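Branched-chain-amino-acid aminotransferase (Pseudomonas sp. UW4, PDB 6JIF) probably catalyses the reversible, pyridoxal-5'-phosphate-dependent transfer of amino groups between branched-chain amino acids and 2-oxo acids. Local coordinates at residues L93-Q104 and V115-K125; Y35-L43 and G54-L62. One frame throughout, in Å; residues are numbered along the deposited sequence.

Contact 1 (L93-Q104 and V115-K125); sequences LFRPDQNALRMQ and VDTEQFIEACK. With PLP (pyridoxal-5'-phosphate), chain D.
The helix pair of 96-104 and 117-125 carries a knobs-into-holes contact, F120 lodging among P96, N99, A100 and M103 of the helix that also supplies R102 to the cofactor pocket. One face of the F120 ring lies over the backbone of A100, with CD1 3.5 Å from A100 CB. M103 comes to the rim of the same ring: its chain bends at chi3, which brings CE to 3.8 Å from F120 CE2 and leaves SD near the ring plane, a Met-aromatic contact at the edge. M103 CE also reaches V115 CG2. Toward the N terminus of the first helix, I121 CD1 packs at 3.8 Å against D97 CB, and L93 CD2 touches C124 CB and K125 CG.

The other end is polar. Q104 spends both N-H groups of NE2 on the start of the second helix, each acceptor near the amide plane: T117 OG1 at 3.0 Å and V115 O at 3.0 Å, with N-H...O angles of 157° and 162°. This double grip fixes the rotation of the amide, and a water donates to both A100 O and V115 O. On the far side of its helix, R102 meets the phosphate of pyridoxal-5'-phosphate edge-on, NH1 lying 2.7 Å from PLP O2P, while E79 pairs with NH2.

The axes of 96-104 and 117-125 approach to 9.1 Å and run at 127° to each other. M81 of strand 76-85 touches F120 and C124, F167 of strand 164-174 meets M103 and V115, and helix 267-278 lies against N99 and R102.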
loop_
_atom_site.group_PDB
_atom_site.type_symbol
_atom_site.label_atom_id
_atom_site.label_comp_id
_atom_site.label_asym_id
_atom_site.label_seq_id
_atom_site.Cartn_x
_atom_site.Cartn_y
_atom_site.Cartn_z
ATOM N N LEU B 93 -12.032 27.986 -0.590
ATOM C CA LEU B 93 -11.290 26.739 -0.476
ATOM C C LEU B 93 -11.509 26.201 0.940
ATOM O O LEU B 93 -11.150 26.868 1.907
ATOM C CB LEU B 93 -9.815 27.038 -0.755
ATOM C CG LEU B 93 -8.784 25.944 -0.684
ATOM C CD1 LEU B 93 -9.152 24.950 -1.765
ATOM C CD2 LEU B 93 -7.413 26.550 -0.954
ATOM N N PHE B 94 -12.021 24.971 1.075
ATOM C CA PHE B 94 -12.539 24.485 2.366
ATOM C C PHE B 94 -11.459 23.760 3.188
ATOM O O PHE B 94 -11.041 22.661 2.827
ATOM C CB PHE B 94 -13.747 23.561 2.122
ATOM C CG PHE B 94 -14.422 23.089 3.392
ATOM C CD1 PHE B 94 -15.240 23.945 4.133
ATOM C CD2 PHE B 94 -14.214 21.786 3.854
ATOM C CE1 PHE B 94 -15.875 23.525 5.296
ATOM C CE2 PHE B 94 -14.836 21.352 5.048
ATOM C CZ PHE B 94 -15.670 22.199 5.751
ATOM N N ARG B 95 -11.070 24.365 4.356
ATOM C CA ARG B 95 -10.213 23.764 5.392
ATOM C C ARG B 95 -8.912 23.165 4.854
ATOM O O ARG B 95 -8.512 22.072 5.281
ATOM C CB ARG B 95 -11.008 22.711 6.171
ATOM C CG ARG B 95 -12.267 23.352 6.819
ATOM C CD ARG B 95 -12.730 22.533 7.984
ATOM N NE ARG B 95 -11.968 22.769 9.203
ATOM C CZ ARG B 95 -12.184 22.122 10.349
ATOM N NH1 ARG B 95 -13.167 21.202 10.455
ATOM N NH2 ARG B 95 -11.486 22.462 11.422
ATOM N N PRO B 96 -8.204 23.843 3.954
ATOM C CA PRO B 96 -6.973 23.248 3.432
ATOM C C PRO B 96 -5.881 23.069 4.489
ATOM O O PRO B 96 -5.014 22.201 4.327
ATOM C CB PRO B 96 -6.534 24.245 2.360
ATOM C CG PRO B 96 -7.090 25.513 2.783
ATOM C CD PRO B 96 -8.446 25.194 3.389
ATOM N N ASP B 97 -5.904 23.876 5.548
ATOM C CA ASP B 97 -4.986 23.673 6.657
ATOM C C ASP B 97 -5.135 22.276 7.245
ATOM O O ASP B 97 -4.152 21.660 7.655
ATOM C CB ASP B 97 -5.209 24.751 7.710
ATOM C CG ASP B 97 -6.572 24.649 8.415
ATOM O OD1 ASP B 97 -7.611 24.605 7.685
ATOM O OD2 ASP B 97 -6.596 24.730 9.685
ATOM N N GLN B 98 -6.373 21.748 7.316
ATOM C CA GLN B 98 -6.548 20.389 7.872
ATOM C C GLN B 98 -5.947 19.329 6.961
ATOM O O GLN B 98 -5.397 18.316 7.450
ATOM C CB GLN B 98 -8.041 20.087 8.124
ATOM C CG GLN B 98 -8.611 20.890 9.295
ATOM C CD GLN B 98 -7.940 20.547 10.580
ATOM O OE1 GLN B 98 -7.696 19.360 10.900
ATOM N NE2 GLN B 98 -7.572 21.577 11.317
ATOM N N ASN B 99 -6.053 19.521 5.636
ATOM C CA ASN B 99 -5.371 18.633 4.716
ATOM C C ASN B 99 -3.871 18.689 4.919
ATOM O O ASN B 99 -3.195 17.660 4.882
ATOM C CB ASN B 99 -5.683 19.029 3.283
ATOM C CG ASN B 99 -7.143 18.870 3.003
ATOM O OD1 ASN B 99 -7.895 19.830 3.148
ATOM N ND2 ASN B 99 -7.576 17.646 2.717
ATOM N N ALA B 100 -3.335 19.897 5.079
ATOM C CA ALA B 100 -1.892 20.033 5.303
ATOM C C ALA B 100 -1.458 19.256 6.535
ATOM O O ALA B 100 -0.461 18.534 6.494
ATOM C CB ALA B 100 -1.472 21.492 5.456
ATOM N N LEU B 101 -2.205 19.381 7.633
ATOM C CA LEU B 101 -1.829 18.686 8.867
ATOM C C LEU B 101 -1.858 17.172 8.661
ATOM O O LEU B 101 -0.941 16.433 9.058
ATOM C CB LEU B 101 -2.772 19.092 10.017
ATOM C CG LEU B 101 -2.573 20.538 10.519
ATOM C CD1 LEU B 101 -3.798 21.138 11.302
ATOM C CD2 LEU B 101 -1.288 20.685 11.372
ATOM N N ARG B 102 -2.928 16.686 8.033
ATOM C CA ARG B 102 -3.025 15.252 7.844
ATOM C C ARG B 102 -1.930 14.748 6.926
ATOM O O ARG B 102 -1.398 13.655 7.130
ATOM C CB ARG B 102 -4.401 14.842 7.303
ATOM C CG ARG B 102 -4.535 13.302 7.297
ATOM C CD ARG B 102 -6.056 12.928 7.060
ATOM N NE ARG B 102 -6.484 13.430 5.740
ATOM C CZ ARG B 102 -7.753 13.520 5.338
ATOM N NH1 ARG B 102 -8.698 13.166 6.172
ATOM N NH2 ARG B 102 -8.053 13.944 4.105
ATOM N N MET B 103 -1.602 15.500 5.884
ATOM C CA MET B 103 -0.569 15.002 5.007
ATOM C C MET B 103 0.781 15.011 5.708
ATOM O O MET B 103 1.619 14.164 5.421
ATOM C CB MET B 103 -0.522 15.805 3.708
ATOM C CG MET B 103 0.023 14.963 2.538
ATOM S SD MET B 103 0.074 15.815 0.939
ATOM C CE MET B 103 1.470 16.886 1.334
ATOM N N GLN B 104 1.020 15.981 6.594
ATOM C CA GLN B 104 2.250 15.923 7.385
ATOM C C GLN B 104 2.316 14.617 8.168
ATOM O O GLN B 104 3.371 13.969 8.228
ATOM C CB GLN B 104 2.344 17.148 8.298
ATOM C CG GLN B 104 2.500 18.465 7.514
ATOM C CD GLN B 104 2.014 19.714 8.216
ATOM O OE1 GLN B 104 1.619 19.699 9.405
ATOM N NE2 GLN B 104 2.056 20.829 7.488
ATOM N N VAL B 115 5.505 18.709 3.856
ATOM C CA VAL B 115 5.232 20.007 3.252
ATOM C C VAL B 115 4.625 20.862 4.351
ATOM O O VAL B 115 3.575 20.500 4.892
ATOM C CB VAL B 115 4.285 19.878 2.053
ATOM C CG1 VAL B 115 4.017 21.266 1.385
ATOM C CG2 VAL B 115 4.864 18.906 1.054
ATOM N N ASP B 116 5.297 21.975 4.693
ATOM C CA ASP B 116 4.782 22.826 5.760
ATOM C C ASP B 116 3.471 23.487 5.323
ATOM O O ASP B 116 3.140 23.592 4.143
ATOM C CB ASP B 116 5.816 23.872 6.200
ATOM C CG ASP B 116 6.184 24.840 5.104
ATOM O OD1 ASP B 116 5.456 25.860 4.883
ATOM O OD2 ASP B 116 7.240 24.599 4.476
ATOM N N THR B 117 2.704 23.895 6.324
ATOM C CA THR B 117 1.318 24.278 6.093
ATOM C C THR B 117 1.191 25.489 5.170
ATOM O O THR B 117 0.334 25.511 4.281
ATOM C CB THR B 117 0.658 24.549 7.442
ATOM O OG1 THR B 117 0.603 23.330 8.164
ATOM C CG2 THR B 117 -0.787 25.122 7.233
ATOM N N GLU B 118 2.053 26.499 5.328
ATOM C CA GLU B 118 1.864 27.684 4.483
ATOM C C GLU B 118 2.261 27.385 3.043
ATOM O O GLU B 118 1.547 27.770 2.123
ATOM C CB GLU B 118 2.613 28.906 5.037
ATOM C CG GLU B 118 1.929 29.482 6.307
ATOM C CD GLU B 118 0.384 29.678 6.144
ATOM O OE1 GLU B 118 -0.066 30.460 5.262
ATOM O OE2 GLU B 118 -0.393 29.031 6.896
ATOM N N GLN B 119 3.329 26.593 2.840
ATOM C CA GLN B 119 3.681 26.106 1.502
ATOM C C GLN B 119 2.525 25.317 0.875
ATOM O O GLN B 119 2.155 25.523 -0.301
ATOM C CB GLN B 119 4.954 25.260 1.610
ATOM C CG GLN B 119 5.500 24.551 0.341
ATOM C CD GLN B 119 6.792 23.661 0.604
ATOM O OE1 GLN B 119 7.267 23.515 1.757
ATOM N NE2 GLN B 119 7.346 23.087 -0.479
ATOM N N PHE B 120 1.946 24.398 1.660
ATOM C CA PHE B 120 0.860 23.562 1.172
ATOM C C PHE B 120 -0.316 24.414 0.725
ATOM O O PHE B 120 -0.812 24.261 -0.401
ATOM C CB PHE B 120 0.467 22.565 2.277
ATOM C CG PHE B 120 -0.622 21.578 1.881
ATOM C CD1 PHE B 120 -1.981 21.945 1.980
ATOM C CD2 PHE B 120 -0.312 20.318 1.426
ATOM C CE1 PHE B 120 -2.996 21.047 1.652
ATOM C CE2 PHE B 120 -1.303 19.422 1.081
ATOM C CZ PHE B 120 -2.637 19.764 1.199
ATOM N N ILE B 121 -0.769 25.331 1.591
ATOM C CA ILE B 121 -1.978 26.093 1.282
ATOM C C ILE B 121 -1.743 27.016 0.100
ATOM O O ILE B 121 -2.598 27.113 -0.788
ATOM C CB ILE B 121 -2.478 26.855 2.523
ATOM C CG1 ILE B 121 -2.823 25.872 3.651
ATOM C CG2 ILE B 121 -3.615 27.818 2.141
ATOM C CD1 ILE B 121 -3.336 26.562 4.913
ATOM N N GLU B 122 -0.559 27.658 0.033
ATOM C CA GLU B 122 -0.227 28.523 -1.096
ATOM C C GLU B 122 -0.196 27.745 -2.408
ATOM O O GLU B 122 -0.635 28.257 -3.443
ATOM C CB GLU B 122 1.125 29.224 -0.879
ATOM C CG GLU B 122 1.063 30.342 0.147
ATOM C CD GLU B 122 -0.065 31.355 -0.075
ATOM O OE1 GLU B 122 -0.349 31.770 -1.225
ATOM O OE2 GLU B 122 -0.669 31.762 0.934
ATOM N N ALA B 123 0.323 26.524 -2.395
ATOM C CA ALA B 123 0.311 25.719 -3.613
ATOM C C ALA B 123 -1.115 25.417 -4.046
ATOM O O ALA B 123 -1.441 25.464 -5.244
ATOM C CB ALA B 123 1.065 24.406 -3.417
ATOM N N CYS B 124 -1.968 25.085 -3.082
ATOM C CA CYS B 124 -3.362 24.797 -3.417
ATOM C C CYS B 124 -4.029 26.010 -4.021
ATOM O O CYS B 124 -4.742 25.896 -5.035
ATOM C CB CYS B 124 -4.139 24.350 -2.189
ATOM S SG CYS B 124 -3.701 22.724 -1.516
ATOM N N LYS B 125 -3.814 27.184 -3.405
ATOM C CA LYS B 125 -4.404 28.425 -3.912
ATOM C C LYS B 125 -3.910 28.743 -5.317
ATOM O O LYS B 125 -4.696 29.142 -6.177
ATOM C CB LYS B 125 -4.108 29.600 -2.969
ATOM C CG LYS B 125 -4.811 29.499 -1.623
ATOM C CD LYS B 125 -4.449 30.640 -0.727
ATOM C CE LYS B 125 -5.197 31.904 -1.106
ATOM N NZ LYS B 125 -4.613 32.950 -0.259
HETATM N N1 PLP D . -12.282 7.134 5.482
HETATM C C2 PLP D . -11.260 6.695 4.696
HETATM C C2A PLP D . -10.859 5.262 4.845
HETATM C C3 PLP D . -10.589 7.574 3.843
HETATM O O3 PLP D . -9.527 7.123 3.103
HETATM C C4 PLP D . -11.011 8.926 3.756
HETATM C C4A PLP D . -10.196 9.960 3.002
HETATM C C5 PLP D . -12.089 9.316 4.575
HETATM C C6 PLP D . -12.677 8.422 5.419
HETATM C C5A PLP D . -12.713 10.676 4.562
HETATM O O4P PLP D . -11.775 11.659 4.787
HETATM P P PLP D . -12.135 13.160 4.382
HETATM O O1P PLP D . -13.427 13.570 5.045
HETATM O O2P PLP D . -10.948 13.934 4.975
HETATM O O3P PLP D . -12.277 13.314 2.871
HETATM O O HOH W 1 1.412 18.744 4.314
#

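Contact 2 (Y35-L43 and G54-L62); sequences YIKTDKRYL and GTLTEDNVL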
loop_
_atom_site.group_PDB
_atom_site.type_symbol
_atom_site.label_atom_id
_atom_site.label_comp_id
_atom_site.label_asym_id
_atom_site.label_seq_id
_atom_site.Cartn_x
_atom_site.Cartn_y
_atom_site.Cartn_z
ATOM N N TYR B 35 -11.792 11.772 -13.641
ATOM C CA TYR B 35 -10.617 12.520 -14.048
ATOM C C TYR B 35 -10.903 13.259 -15.342
ATOM O O TYR B 35 -11.356 12.654 -16.317
ATOM C CB TYR B 35 -9.402 11.615 -14.236
ATOM C CG TYR B 35 -8.166 12.455 -14.577
ATOM C CD1 TYR B 35 -7.909 12.845 -15.895
ATOM C CD2 TYR B 35 -7.283 12.872 -13.586
ATOM C CE1 TYR B 35 -6.804 13.586 -16.216
ATOM C CE2 TYR B 35 -6.188 13.622 -13.895
ATOM C CZ TYR B 35 -5.952 13.978 -15.209
ATOM O OH TYR B 35 -4.834 14.727 -15.518
ATOM N N ILE B 36 -10.622 14.568 -15.338
ATOM C CA ILE B 36 -10.622 15.426 -16.518
ATOM C C ILE B 36 -9.323 16.231 -16.471
ATOM O O ILE B 36 -8.900 16.659 -15.394
ATOM C CB ILE B 36 -11.859 16.342 -16.517
ATOM C CG1 ILE B 36 -13.127 15.543 -16.893
ATOM C CG2 ILE B 36 -11.699 17.513 -17.481
ATOM C CD1 ILE B 36 -14.396 15.997 -16.147
ATOM N N LYS B 37 -8.656 16.406 -17.615
ATOM C CA LYS B 37 -7.370 17.124 -17.612
ATOM C C LYS B 37 -7.613 18.637 -17.620
ATOM O O LYS B 37 -8.187 19.194 -18.568
ATOM C CB LYS B 37 -6.483 16.694 -18.775
ATOM C CG LYS B 37 -5.134 17.392 -18.824
ATOM C CD LYS B 37 -4.456 17.091 -20.155
ATOM C CE LYS B 37 -3.065 17.664 -20.171
ATOM N NZ LYS B 37 -2.410 17.399 -21.485
ATOM N N THR B 38 -7.226 19.276 -16.528
ATOM C CA THR B 38 -7.284 20.713 -16.389
ATOM C C THR B 38 -5.976 21.316 -16.908
ATOM O O THR B 38 -5.055 20.605 -17.310
ATOM C CB THR B 38 -7.584 21.058 -14.922
ATOM O OG1 THR B 38 -6.650 20.375 -14.088
ATOM C CG2 THR B 38 -9.030 20.609 -14.568
ATOM N N ASP B 39 -5.882 22.638 -16.850
ATOM C CA ASP B 39 -4.852 23.379 -17.575
ATOM C C ASP B 39 -3.473 23.260 -16.926
ATOM O O ASP B 39 -2.492 22.969 -17.615
ATOM C CB ASP B 39 -5.249 24.835 -17.664
ATOM C CG ASP B 39 -6.361 25.059 -18.648
ATOM O OD1 ASP B 39 -6.634 24.162 -19.484
ATOM O OD2 ASP B 39 -6.972 26.128 -18.571
ATOM N N LYS B 40 -3.366 23.512 -15.616
ATOM C CA LYS B 40 -2.066 23.525 -14.937
ATOM C C LYS B 40 -2.132 22.724 -13.655
ATOM O O LYS B 40 -3.148 22.712 -12.956
ATOM C CB LYS B 40 -1.588 24.957 -14.567
ATOM C CG LYS B 40 -1.682 25.987 -15.631
ATOM C CD LYS B 40 -0.366 26.174 -16.318
ATOM C CE LYS B 40 -0.268 27.567 -16.945
ATOM N NZ LYS B 40 0.881 27.641 -17.849
ATOM N N ARG B 41 -1.015 22.125 -13.299
ATOM C CA ARG B 41 -0.894 21.490 -12.000
ATOM C C ARG B 41 0.390 21.974 -11.346
ATOM O O ARG B 41 1.273 22.505 -12.005
ATOM C CB ARG B 41 -0.932 19.911 -12.073
ATOM C CG ARG B 41 0.135 19.218 -12.941
ATOM C CD ARG B 41 -0.265 19.165 -14.420
ATOM N NE ARG B 41 -1.560 18.487 -14.544
ATOM C CZ ARG B 41 -2.567 18.890 -15.318
ATOM N NH1 ARG B 41 -2.442 19.960 -16.104
ATOM N NH2 ARG B 41 -3.715 18.204 -15.292
ATOM N N TYR B 42 0.425 21.854 -10.024
ATOM C CA TYR B 42 1.631 22.141 -9.250
ATOM C C TYR B 42 2.584 20.953 -9.198
ATOM O O TYR B 42 2.177 19.789 -9.002
ATOM C CB TYR B 42 1.221 22.526 -7.829
ATOM C CG TYR B 42 2.343 22.948 -6.960
ATOM C CD1 TYR B 42 2.759 24.238 -6.952
ATOM C CD2 TYR B 42 2.932 22.048 -6.070
ATOM C CE1 TYR B 42 3.799 24.652 -6.113
ATOM C CE2 TYR B 42 3.971 22.438 -5.224
ATOM C CZ TYR B 42 4.396 23.745 -5.258
ATOM O OH TYR B 42 5.402 24.198 -4.446
ATOM N N LEU B 43 3.873 21.257 -9.283
ATOM C CA LEU B 43 4.894 20.219 -9.258
ATOM C C LEU B 43 6.122 20.742 -8.508
ATOM O O LEU B 43 6.657 21.797 -8.848
ATOM C CB LEU B 43 5.274 19.800 -10.680
ATOM C CG LEU B 43 6.307 18.676 -10.858
ATOM C CD1 LEU B 43 5.803 17.323 -10.386
ATOM C CD2 LEU B 43 6.645 18.644 -12.331
ATOM N N GLY B 54 8.859 24.995 -6.511
ATOM C CA GLY B 54 7.633 24.577 -7.136
ATOM C C GLY B 54 7.342 25.386 -8.389
ATOM O O GLY B 54 7.777 26.521 -8.554
ATOM N N THR B 55 6.548 24.784 -9.270
ATOM C CA THR B 55 6.188 25.413 -10.530
ATOM C C THR B 55 4.782 24.952 -10.907
ATOM O O THR B 55 4.264 23.962 -10.371
ATOM C CB THR B 55 7.200 25.015 -11.602
ATOM O OG1 THR B 55 7.058 25.849 -12.748
ATOM C CG2 THR B 55 7.004 23.543 -12.010
ATOM N N LEU B 56 4.153 25.684 -11.820
ATOM C CA LEU B 56 2.918 25.209 -12.433
ATOM C C LEU B 56 3.235 24.726 -13.837
ATOM O O LEU B 56 3.838 25.457 -14.626
ATOM C CB LEU B 56 1.833 26.283 -12.464
ATOM C CG LEU B 56 1.298 26.805 -11.127
ATOM C CD1 LEU B 56 0.473 28.053 -11.373
ATOM C CD2 LEU B 56 0.518 25.723 -10.378
ATOM N N THR B 57 2.806 23.502 -14.157
ATOM C CA THR B 57 3.137 22.892 -15.439
ATOM C C THR B 57 1.867 22.399 -16.114
ATOM O O THR B 57 0.872 22.121 -15.451
ATOM C CB THR B 57 4.124 21.732 -15.284
ATOM O OG1 THR B 57 4.406 21.156 -16.571
ATOM C CG2 THR B 57 3.591 20.655 -14.362
ATOM N N GLU B 58 1.901 22.322 -17.447
ATOM C CA GLU B 58 0.779 21.780 -18.208
ATOM C C GLU B 58 0.852 20.276 -18.404
ATOM O O GLU B 58 -0.110 19.691 -18.894
ATOM C CB GLU B 58 0.696 22.431 -19.575
ATOM C CG GLU B 58 0.548 23.908 -19.500
ATOM C CD GLU B 58 0.388 24.510 -20.870
ATOM O OE1 GLU B 58 -0.452 24.006 -21.656
ATOM O OE2 GLU B 58 1.128 25.472 -21.172
ATOM N N ASP B 59 1.953 19.636 -18.031
ATOM C CA ASP B 59 2.174 18.230 -18.318
ATOM C C ASP B 59 1.495 17.381 -17.257
ATOM O O ASP B 59 1.901 17.424 -16.092
ATOM C CB ASP B 59 3.684 17.935 -18.349
ATOM C CG ASP B 59 4.033 16.542 -18.901
ATOM O OD1 ASP B 59 3.135 15.807 -19.346
ATOM O OD2 ASP B 59 5.233 16.181 -18.903
ATOM N N ASN B 60 0.496 16.575 -17.653
ATOM C CA ASN B 60 -0.134 15.674 -16.706
ATOM C C ASN B 60 0.465 14.265 -16.727
ATOM O O ASN B 60 -0.139 13.334 -16.167
ATOM C CB ASN B 60 -1.651 15.629 -16.953
ATOM C CG ASN B 60 -2.035 14.774 -18.158
ATOM O OD1 ASN B 60 -1.252 14.580 -19.109
ATOM N ND2 ASN B 60 -3.275 14.281 -18.139
ATOM N N VAL B 61 1.648 14.094 -17.338
ATOM C CA VAL B 61 2.401 12.842 -17.312
ATOM C C VAL B 61 3.596 13.050 -16.387
ATOM O O VAL B 61 4.290 14.069 -16.500
ATOM C CB VAL B 61 2.875 12.438 -18.710
ATOM C CG1 VAL B 61 3.540 11.052 -18.649
ATOM C CG2 VAL B 61 1.706 12.502 -19.672
ATOM N N LEU B 62 3.759 12.153 -15.409
ATOM C CA LEU B 62 4.907 12.156 -14.497
ATOM C C LEU B 62 5.992 11.282 -15.119
ATOM O O LEU B 62 5.707 10.258 -15.754
ATOM C CB LEU B 62 4.533 11.635 -13.091
ATOM C CG LEU B 62 3.559 12.460 -12.227
ATOM C CD1 LEU B 62 3.089 11.709 -10.968
ATOM C CD2 LEU B 62 4.248 13.702 -11.823
#
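R41 and T57 form a hydrogen-bonded pair of an antiparallel beta hairpin, joined by R41 N to T57 O at 2.9 Å and T57 N to R41 O at 2.8 Å. L43 and T55 make the next such pair, with the non-hydrogen-bonded pair Y42 and L56 between them.

The R41 side chain leaves its strand sharply bent. From CB, chi1 of 58° sets CG between the backbone N and the carbonyl carbon, 4.0 Å from T57 CG2. Bends at chi2 and chi3 then carry CD to 3.2 Å from D59 O and turn the guanidinium over N60, whose CB lies above one face, 3.7 Å from NE. At the tip, NH1 donates to T38 O at 2.9 Å in the guanidinium plane, while NH2 forms a salt bridge with E66 of the second subunit. An alanine here is likely to leave that glutamate without its charged mate across the interface and to open a gap over N60 CB.

N60 also reaches Y35: its ND2 donates almost straight to Y35 OH (3.1 Å, 170°), the phenol being shared with the same E66 of the second subunit. The extended aliphatic chain of K37 crosses the N60 amide at about a right angle. T57 OG1 accepts from D59 N in an ST turn, and D59 OD1 accepts from V61 N in an Asx turn, shaping the bend into strand 61-65.

Helix 117-130 packs on Y42 and L56, and strand 164-174 flanks strand 41-47 on the side away from 50-57. L62 pairs with an antiparallel strand of the second subunit, continuing the sheet across the interface.

Overall arrangement
From the N terminus, contact 2 closes first, bringing 54-62 back onto 35-43 through the beta hairpin of strands 41-47 and 50-57. The chain then passes through strands 61-65, 76-85 and 91-94 before contact 1 closes the connection between helices 96-109 and 117-130. The two are therefore in series, neither nested nor crossed, with centres about 18 Å apart. They nevertheless meet: A123 CB of 115-125 packs 3.8 Å from Y42 CE1 of 35-43. Both reach the same antiparallel sheet, and helix 117-130, packed on Y42 and on helix 96-109, lies between the hairpin and the helix that supplies R102 to the cofactor, while contact 2 extends toward the second subunit.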